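Dhd127_a (Synthetic construct, PDB 6DLM) is a computationally designed helical hairpin that pairs with a partner chain, Dhd127_b, to form a coiled-coil heterodimer. Local coordinates at residues S15-R20 and E57-E62; V26-R31 and K47-L52. All blocks are in the same frame, centred on the assembly; numbering follows the deposited sequence.

Contact 1 (S15-R20 and E57-E62); sequences SQHLVR and EKAVRE
Leu18 and Ala59 are the closest CA pair between the antiparallel segments 15-20 and 57-62, 6.4 Å apart, where the segment axes run 10.1 Å from each other at 159°. This is the middle of a helical hairpin, the unit that this designed chain contributes to a coiled-coil heterodimer. Leu18 carries the contact through one methyl. Its CG stands anti to the backbone N (chi1 -179°), which sends the branch out across the gap, and CD1 touches two methyls on successive residues of the facing helix, in directions nearly at right angles. Leu18 CD1 and Ala59 CB are 3.9 Å apart, and Leu18 CD1 lies equally far, 3.9 Å, from Val60 CG2. The short alanine side chain is consistent with the close approach of the backbones here. Val60 turns CG1 anti to its own N, and the remaining methyl, CG2, lies beside that N and faces the leucine. No hydrogen bond crosses between the segments, so apolar packing joins them. Leu18 is buried further by Leu56 and Val63 of helix 44-73 and by Ile22 of the Dhd127_b chain, whose Glu23 packs on Val60; the apolar side of the hairpin thus continues into the dimer interface. Toward the more exposed flank, His17 extends its imidazole beside Ala59. The methyl sits at the ring's edge, near its plane, rather than over a face, with His17 CE1 4.4 Å from Ala59 CB.

Contact 2 (V26-R31 and K47-L52); sequences VRESER and KRLEDL
Glu28 and Leu52 reach toward each other from opposing helices of the hairpin, crossing at a slant so that a leucine methyl sits over one face of the carboxylate, nearly above CD: Leu52 CD2 lies 4.1 Å from Glu28 CD and 4.0 Å from Glu28 OE1. The glutamate gets there with CG anti to its carbonyl carbon (chi1 -65°) and the chain extended beyond. Its aliphatic root is used as well, since Glu28 CB rests 4.0 Å from Leu49 CD2. Leu49 leaves its helix obliquely, but its branched end swings in, and the same CD2 methyl also lies 3.9 Å from Ser29 N. The other methyl faces the serine side chain more loosely, with Ser29 CB and Leu49 CD1 4.4 Å apart. Both leucines are packed further by Leu25 of helix 3-37, while Ser29 OG turns to the dimer interface and hydrogen-bonds Gln29 NE2 of the Dhd127_b chain. Behind the packing face, Lys47 NZ bridges to Asp51 OD2 at 2.9 Å. Glu28 OE2 forms a salt bridge with Arg24, one turn back. The glutamate therefore sets its carbons and a carboxylate face against leucine while its charge is met within its own helix. Arg48 of the facing helix keeps its NE 4.9 Å from Glu28 OE1, not in contact; the direct contacts are thus van der Waals, to which Arg48 could add at most a longer-range attraction.

In the fold
Both contacts join helix 3-37 to helix 44-73, at levels whose centres are 16 Å apart; contact 1 sits near the middle of the chain and contact 2 nearer the connecting turn. The segment axes make the same angle, 159°, at each, yet are slightly closer at contact 1, where an alanine faces a leucine. Contact 1 is partly buried, with aliphatic methyls inside and an imidazole at its margin. Contact 2 is buried more fully and sets leucines against a serine and both the aliphatic root and the carboxylate of a glutamate. Toward Dhd127_b, contact 1 has a weak hydrogen bond from Ser15 to Gln15 of that chain, contact 2 salt bridges from Glu30 and Glu50.

Contact 1 (S15-R20 and E57-E62)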
ATOM      1  N   SER A  15       6.645   6.451   2.757  1.00 11.71           N
ATOM      2  CA  SER A  15       6.612   5.003   2.627  1.00 14.19           C
ATOM      3  C   SER A  15       6.026   4.328   3.869  1.00 14.95           C
ATOM      4  O   SER A  15       5.181   3.461   3.748  1.00 13.80           O
ATOM      5  CB  SER A  15       8.013   4.473   2.357  1.00 18.53           C
ATOM      6  OG  SER A  15       8.539   5.048   1.180  1.00 25.69           O
ATOM      7  N   GLN A  16       6.458   4.740   5.053  1.00 10.10           N
ATOM      8  CA  GLN A  16       5.911   4.164   6.278  1.00 12.50           C
ATOM      9  C   GLN A  16       4.404   4.442   6.403  1.00 14.18           C
ATOM     10  O   GLN A  16       3.651   3.563   6.763  1.00 13.57           O
ATOM     11  CB  GLN A  16       6.651   4.690   7.503  1.00 11.28           C
ATOM     12  CG  GLN A  16       8.114   4.306   7.522  1.00 18.68           C
ATOM     13  CD  GLN A  16       8.771   4.603   8.850  1.00 14.81           C
ATOM     14  OE1 GLN A  16       8.669   5.702   9.365  1.00 13.83           O
ATOM     15  NE2 GLN A  16       9.456   3.617   9.401  1.00 13.25           N
ATOM     16  N   HIS A  17       3.990   5.649   6.067  1.00 13.71           N
ATOM     17  CA  HIS A  17       2.576   5.987   6.108  1.00 16.57           C
ATOM     18  C   HIS A  17       1.779   5.093   5.139  1.00 11.29           C
ATOM     19  O   HIS A  17       0.741   4.571   5.494  1.00 13.46           O
ATOM     20  CB  HIS A  17       2.403   7.453   5.728  1.00 16.18           C
ATOM     21  CG  HIS A  17       0.989   7.845   5.452  1.00 17.56           C
ATOM     22  ND1 HIS A  17       0.522   8.093   4.183  1.00 28.95           N
ATOM     23  CD2 HIS A  17      -0.061   8.035   6.282  1.00 19.77           C
ATOM     24  CE1 HIS A  17      -0.754   8.419   4.240  1.00 23.29           C
ATOM     25  NE2 HIS A  17      -1.134   8.389   5.502  1.00 29.12           N
ATOM     26  N   LEU A  18       2.308   4.894   3.945  1.00 13.14           N
ATOM     27  CA  LEU A  18       1.649   4.049   2.965  1.00 11.21           C
ATOM     28  C   LEU A  18       1.511   2.604   3.482  1.00 11.46           C
ATOM     29  O   LEU A  18       0.473   1.992   3.318  1.00 13.69           O
ATOM     30  CB  LEU A  18       2.442   4.092   1.669  1.00 14.42           C
ATOM     31  CG  LEU A  18       1.989   3.317   0.446  1.00 16.35           C
ATOM     32  CD1 LEU A  18       0.559   3.635   0.052  1.00 18.32           C
ATOM     33  CD2 LEU A  18       2.944   3.648  -0.684  1.00 18.60           C
ATOM     34  N   VAL A  19       2.550   2.070   4.100  1.00 13.48           N
ATOM     35  CA  VAL A  19       2.460   0.720   4.645  1.00 10.94           C
ATOM     36  C   VAL A  19       1.430   0.605   5.776  1.00 13.51           C
ATOM     37  O   VAL A  19       0.678  -0.344   5.814  1.00 14.35           O
ATOM     38  CB  VAL A  19       3.823   0.207   5.130  1.00 15.73           C
ATOM     39  CG1 VAL A  19       3.679  -1.152   5.780  1.00 16.31           C
ATOM     40  CG2 VAL A  19       4.790   0.133   3.970  1.00 19.39           C
ATOM     41  N   ARG A  20       1.396   1.568   6.692  1.00 14.12           N
ATOM     42  CA  ARG A  20       0.410   1.507   7.764  1.00 12.29           C
ATOM     43  C   ARG A  20      -1.030   1.501   7.237  1.00 14.87           C
ATOM     44  O   ARG A  20      -1.843   0.726   7.703  1.00 14.22           O
ATOM     45  CB  ARG A  20       0.580   2.661   8.755  1.00 19.17           C
ATOM     46  CG  ARG A  20       1.883   2.627   9.532  1.00 19.86           C
ATOM     47  CD  ARG A  20       1.930   3.725  10.592  1.00 15.81           C
ATOM     48  NE  ARG A  20       1.879   5.063  10.019  1.00 11.72           N
ATOM     49  CZ  ARG A  20       2.942   5.813   9.763  1.00 11.28           C
ATOM     50  NH1 ARG A  20       4.157   5.363  10.023  1.00 15.48           N
ATOM     51  NH2 ARG A  20       2.794   7.012   9.240  1.00 14.41           N
ATOM     52  N   GLU A  57      -4.468   5.346  -3.141  1.00 15.64           N
ATOM     53  CA  GLU A  57      -4.105   5.716  -4.495  1.00 14.86           C
ATOM     54  C   GLU A  57      -3.417   7.086  -4.485  1.00 17.15           C
ATOM     55  O   GLU A  57      -2.417   7.262  -5.151  1.00 19.74           O
ATOM     56  CB  GLU A  57      -5.344   5.761  -5.385  1.00 21.86           C
ATOM     57  CG  GLU A  57      -5.974   4.408  -5.607  1.00 21.69           C
ATOM     58  CD  GLU A  57      -7.358   4.490  -6.216  1.00 48.12           C
ATOM     59  OE1 GLU A  57      -7.897   5.606  -6.360  1.00 41.83           O
ATOM     60  OE2 GLU A  57      -7.915   3.429  -6.539  1.00 56.32           O
ATOM     61  N   LYS A  58      -3.960   8.005  -3.706  1.00 20.08           N
ATOM     62  CA  LYS A  58      -3.388   9.331  -3.557  1.00 24.57           C
ATOM     63  C   LYS A  58      -1.978   9.260  -2.938  1.00 18.10           C
ATOM     64  O   LYS A  58      -1.076   9.939  -3.401  1.00 22.51           O
ATOM     65  CB  LYS A  58      -4.325  10.192  -2.714  1.00 21.33           C
ATOM     66  CG  LYS A  58      -3.698  11.429  -2.111  1.00 48.20           C
ATOM     67  CD  LYS A  58      -4.759  12.302  -1.451  1.00 54.11           C
ATOM     68  CE  LYS A  58      -4.181  13.116  -0.315  1.00 64.67           C
ATOM     69  NZ  LYS A  58      -3.879  12.258   0.862  1.00 78.72           N
ATOM     70  N   ALA A  59      -1.797   8.430  -1.916  1.00 18.05           N
ATOM     71  CA  ALA A  59      -0.478   8.265  -1.302  1.00 17.57           C
ATOM     72  C   ALA A  59       0.548   7.702  -2.302  1.00 20.88           C
ATOM     73  O   ALA A  59       1.675   8.163  -2.357  1.00 18.13           O
ATOM     74  CB  ALA A  59      -0.567   7.377  -0.078  1.00 22.28           C
ATOM     75  N   VAL A  60       0.135   6.729  -3.095  1.00 14.60           N
ATOM     76  CA  VAL A  60       1.015   6.185  -4.104  1.00 13.22           C
ATOM     77  C   VAL A  60       1.406   7.262  -5.131  1.00 16.51           C
ATOM     78  O   VAL A  60       2.551   7.340  -5.513  1.00 15.24           O
ATOM     79  CB  VAL A  60       0.370   4.996  -4.820  1.00 13.20           C
ATOM     80  CG1 VAL A  60       1.240   4.549  -5.981  1.00 20.78           C
ATOM     81  CG2 VAL A  60       0.139   3.864  -3.835  1.00 15.80           C
ATOM     82  N   ARG A  61       0.465   8.102  -5.534  1.00 16.04           N
ATOM     83  CA  ARG A  61       0.804   9.160  -6.478  1.00 17.18           C
ATOM     84  C   ARG A  61       1.848  10.121  -5.900  1.00 18.18           C
ATOM     85  O   ARG A  61       2.797  10.460  -6.580  1.00 17.22           O
ATOM     86  CB  ARG A  61      -0.442   9.949  -6.886  1.00 18.65           C
ATOM     87  CG  ARG A  61      -1.365   9.195  -7.819  1.00 24.87           C
ATOM     88  CD  ARG A  61      -2.432  10.110  -8.409  1.00 27.93           C
ATOM     89  NE  ARG A  61      -3.441  10.495  -7.430  1.00 29.40           N
ATOM     90  CZ  ARG A  61      -4.557   9.816  -7.208  1.00 26.03           C
ATOM     91  NH1 ARG A  61      -4.813   8.716  -7.891  1.00 26.48           N
ATOM     92  NH2 ARG A  61      -5.417  10.242  -6.304  1.00 32.22           N
ATOM     93  N   GLU A  62       1.694  10.543  -4.646  1.00 20.03           N
ATOM     94  CA  GLU A  62       2.682  11.421  -4.035  1.00 21.41           C
ATOM     95  C   GLU A  62       4.067  10.758  -3.920  1.00 17.55           C
ATOM     96  O   GLU A  62       5.070  11.435  -4.070  1.00 16.08           O
ATOM     97  CB  GLU A  62       2.223  11.954  -2.680  1.00 18.76           C
ATOM     98  CG  GLU A  62       3.163  13.000  -2.090  1.00 29.24           C
ATOM     99  CD  GLU A  62       3.465  14.161  -3.029  1.00 29.51           C
ATOM    100  OE1 GLU A  62       2.600  14.531  -3.834  1.00 22.92           O
ATOM    101  OE2 GLU A  62       4.580  14.706  -2.953  1.00 28.03           O
TER

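Contact 2 (V26-R31 and K47-L52)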
ATOM      1  N   VAL A  26      -6.092  -4.004   4.809  1.00 13.24           N
ATOM      2  CA  VAL A  26      -6.187  -5.450   4.840  1.00 10.99           C
ATOM      3  C   VAL A  26      -6.993  -5.904   6.057  1.00 12.04           C
ATOM      4  O   VAL A  26      -7.754  -6.842   5.971  1.00 16.15           O
ATOM      5  CB  VAL A  26      -4.802  -6.095   4.795  1.00 13.74           C
ATOM      6  CG1 VAL A  26      -4.914  -7.596   4.939  1.00 21.10           C
ATOM      7  CG2 VAL A  26      -4.127  -5.724   3.489  1.00 12.01           C
ATOM      8  N   ARG A  27      -6.758  -5.282   7.205  0.55 14.70           N
ATOM      9  CA  ARG A  27      -7.505  -5.642   8.400  0.55 11.85           C
ATOM     10  C   ARG A  27      -8.987  -5.290   8.291  0.55 16.28           C
ATOM     11  O   ARG A  27      -9.808  -6.091   8.590  0.55 16.18           O
ATOM     12  CB  ARG A  27      -6.920  -4.993   9.657  0.55 22.13           C
ATOM     13  CG  ARG A  27      -5.490  -5.344   9.992  0.55 22.44           C
ATOM     14  CD  ARG A  27      -5.092  -4.837  11.389  0.55 29.27           C
ATOM     15  NE  ARG A  27      -5.874  -3.656  11.668  0.55 30.72           N
ATOM     16  CZ  ARG A  27      -5.459  -2.410  11.545  0.55 23.44           C
ATOM     17  NH1 ARG A  27      -4.198  -2.131  11.242  0.55 35.13           N
ATOM     18  NH2 ARG A  27      -6.332  -1.435  11.772  0.55 23.95           N
ATOM     19  N   GLU A  28      -9.281  -4.083   7.850  1.00 16.10           N
ATOM     20  CA  GLU A  28     -10.663  -3.667   7.709  1.00 14.80           C
ATOM     21  C   GLU A  28     -11.431  -4.511   6.683  1.00 12.99           C
ATOM     22  O   GLU A  28     -12.563  -4.881   6.921  1.00 17.82           O
ATOM     23  CB  GLU A  28     -10.744  -2.194   7.360  1.00 22.18           C
ATOM     24  CG  GLU A  28     -10.221  -1.305   8.474  1.00 39.15           C
ATOM     25  CD  GLU A  28     -10.673   0.134   8.335  1.00 65.71           C
ATOM     26  OE1 GLU A  28     -11.618   0.393   7.564  1.00 55.41           O
ATOM     27  OE2 GLU A  28     -10.080   1.004   9.003  1.00 63.64           O
ATOM     28  N   SER A  29     -10.802  -4.826   5.560  1.00 16.16           N
ATOM     29  CA  SER A  29     -11.482  -5.627   4.549  1.00 13.27           C
ATOM     30  C   SER A  29     -11.861  -7.013   5.096  1.00 13.64           C
ATOM     31  O   SER A  29     -12.942  -7.495   4.816  1.00 18.19           O
ATOM     32  CB  SER A  29     -10.655  -5.725   3.266  1.00 13.24           C
ATOM     33  OG  SER A  29      -9.602  -6.634   3.398  1.00 22.43           O
ATOM     34  N   GLU A  30     -10.996  -7.622   5.889  1.00 17.17           N
ATOM     35  CA  GLU A  30     -11.336  -8.913   6.475  1.00 18.89           C
ATOM     36  C   GLU A  30     -12.581  -8.804   7.376  1.00 20.94           C
ATOM     37  O   GLU A  30     -13.431  -9.678   7.361  1.00 19.52           O
ATOM     38  CB  GLU A  30     -10.176  -9.470   7.283  1.00 16.66           C
ATOM     39  CG  GLU A  30     -10.451 -10.857   7.827  1.00 28.75           C
ATOM     40  CD  GLU A  30      -9.208 -11.507   8.394  1.00 30.60           C
ATOM     41  OE1 GLU A  30      -8.336 -10.773   8.877  1.00 22.74           O
ATOM     42  OE2 GLU A  30      -9.112 -12.738   8.350  1.00 22.58           O
ATOM     43  N   ARG A  31     -12.661  -7.726   8.135  1.00 17.01           N
ATOM     44  CA  ARG A  31     -13.812  -7.480   8.992  1.00 19.08           C
ATOM     45  C   ARG A  31     -15.106  -7.319   8.193  1.00 21.58           C
ATOM     46  O   ARG A  31     -16.136  -7.819   8.605  1.00 21.24           O
ATOM     47  CB  ARG A  31     -13.552  -6.291   9.898  1.00 21.09           C
ATOM     48  CG  ARG A  31     -12.532  -6.642  10.958  1.00 32.82           C
ATOM     49  CD  ARG A  31     -12.542  -5.653  12.094  1.00 45.18           C
ATOM     50  NE  ARG A  31     -11.795  -4.453  11.776  1.00 32.24           N
ATOM     51  CZ  ARG A  31     -10.516  -4.287  12.081  1.00 42.05           C
ATOM     52  NH1 ARG A  31      -9.903  -3.161  11.779  1.00 34.65           N
ATOM     53  NH2 ARG A  31      -9.858  -5.257  12.682  1.00 44.97           N
ATOM     54  N   LYS A  47     -18.307   1.984   2.066  1.00 18.39           N
ATOM     55  CA  LYS A  47     -17.836   3.340   1.815  1.00 26.54           C
ATOM     56  C   LYS A  47     -16.480   3.575   2.490  1.00 23.59           C
ATOM     57  O   LYS A  47     -15.613   4.203   1.901  1.00 25.72           O
ATOM     58  CB  LYS A  47     -18.834   4.378   2.333  1.00 34.68           C
ATOM     59  CG  LYS A  47     -18.537   5.796   1.858  1.00 60.22           C
ATOM     60  CD  LYS A  47     -18.618   6.821   2.986  1.00 72.06           C
ATOM     61  CE  LYS A  47     -18.074   8.180   2.550  1.00 66.48           C
ATOM     62  NZ  LYS A  47     -17.376   8.904   3.646  1.00 67.49           N
ATOM     63  N   ARG A  48     -16.312   3.068   3.701  1.00 17.99           N
ATOM     64  CA  ARG A  48     -15.044   3.226   4.394  1.00 15.51           C
ATOM     65  C   ARG A  48     -13.913   2.551   3.612  1.00 16.24           C
ATOM     66  O   ARG A  48     -12.840   3.109   3.505  1.00 21.63           O
ATOM     67  CB  ARG A  48     -15.122   2.679   5.815  1.00 23.37           C
ATOM     68  CG  ARG A  48     -15.942   3.556   6.745  1.00 34.03           C
ATOM     69  CD  ARG A  48     -15.724   3.201   8.203  1.00 25.75           C
ATOM     70  NE  ARG A  48     -16.220   1.873   8.531  1.00 30.00           N
ATOM     71  CZ  ARG A  48     -17.426   1.634   9.028  1.00 31.90           C
ATOM     72  NH1 ARG A  48     -18.257   2.632   9.263  1.00 33.91           N
ATOM     73  NH2 ARG A  48     -17.795   0.397   9.296  1.00 32.06           N
ATOM     74  N   LEU A  49     -14.161   1.366   3.077  1.00 16.73           N
ATOM     75  CA  LEU A  49     -13.148   0.702   2.268  1.00 17.87           C
ATOM     76  C   LEU A  49     -12.829   1.519   1.019  1.00 16.31           C
ATOM     77  O   LEU A  49     -11.675   1.680   0.680  1.00 20.65           O
ATOM     78  CB  LEU A  49     -13.609  -0.681   1.844  1.00 15.26           C
ATOM     79  CG  LEU A  49     -13.750  -1.685   2.972  1.00 23.00           C
ATOM     80  CD1 LEU A  49     -14.075  -3.049   2.392  1.00 28.60           C
ATOM     81  CD2 LEU A  49     -12.494  -1.719   3.818  1.00 20.27           C
ATOM     82  N   GLU A  50     -13.840   2.040   0.334  1.00 19.97           N
ATOM     83  CA  GLU A  50     -13.577   2.879  -0.822  1.00 25.62           C
ATOM     84  C   GLU A  50     -12.781   4.117  -0.452  1.00 24.42           C
ATOM     85  O   GLU A  50     -11.878   4.482  -1.180  1.00 27.13           O
ATOM     86  CB  GLU A  50     -14.861   3.365  -1.457  1.00 29.62           C
ATOM     87  CG  GLU A  50     -15.893   2.308  -1.733  1.00 49.65           C
ATOM     88  CD  GLU A  50     -16.934   2.819  -2.686  1.00 57.04           C
ATOM     89  OE1 GLU A  50     -18.066   3.088  -2.247  1.00 55.15           O
ATOM     90  OE2 GLU A  50     -16.595   2.985  -3.873  1.00 76.91           O
ATOM     91  N   ASP A  51     -13.124   4.754   0.652  1.00 23.43           N
ATOM     92  CA  ASP A  51     -12.383   5.928   1.069  1.00 21.03           C
ATOM     93  C   ASP A  51     -10.905   5.562   1.278  1.00 19.91           C
ATOM     94  O   ASP A  51     -10.030   6.284   0.827  1.00 21.97           O
ATOM     95  CB  ASP A  51     -12.947   6.477   2.376  1.00 28.79           C
ATOM     96  CG  ASP A  51     -14.273   7.197   2.195  1.00 41.94           C
ATOM     97  OD1 ASP A  51     -14.688   7.412   1.048  1.00 36.64           O
ATOM     98  OD2 ASP A  51     -14.893   7.551   3.218  1.00 40.29           O
ATOM     99  N   LEU A  52     -10.655   4.430   1.919  1.00 22.79           N
ATOM    100  CA  LEU A  52      -9.296   3.966   2.152  1.00 15.79           C
ATOM    101  C   LEU A  52      -8.563   3.713   0.824  1.00 16.05           C
ATOM    102  O   LEU A  52      -7.417   4.101   0.665  1.00 17.39           O
ATOM    103  CB  LEU A  52      -9.350   2.691   2.978  1.00 19.10           C
ATOM    104  CG  LEU A  52      -8.188   2.305   3.878  1.00 37.70           C
ATOM    105  CD1 LEU A  52      -7.470   3.493   4.493  1.00 33.50           C
ATOM    106  CD2 LEU A  52      -8.736   1.403   4.973  1.00 30.14           C
TER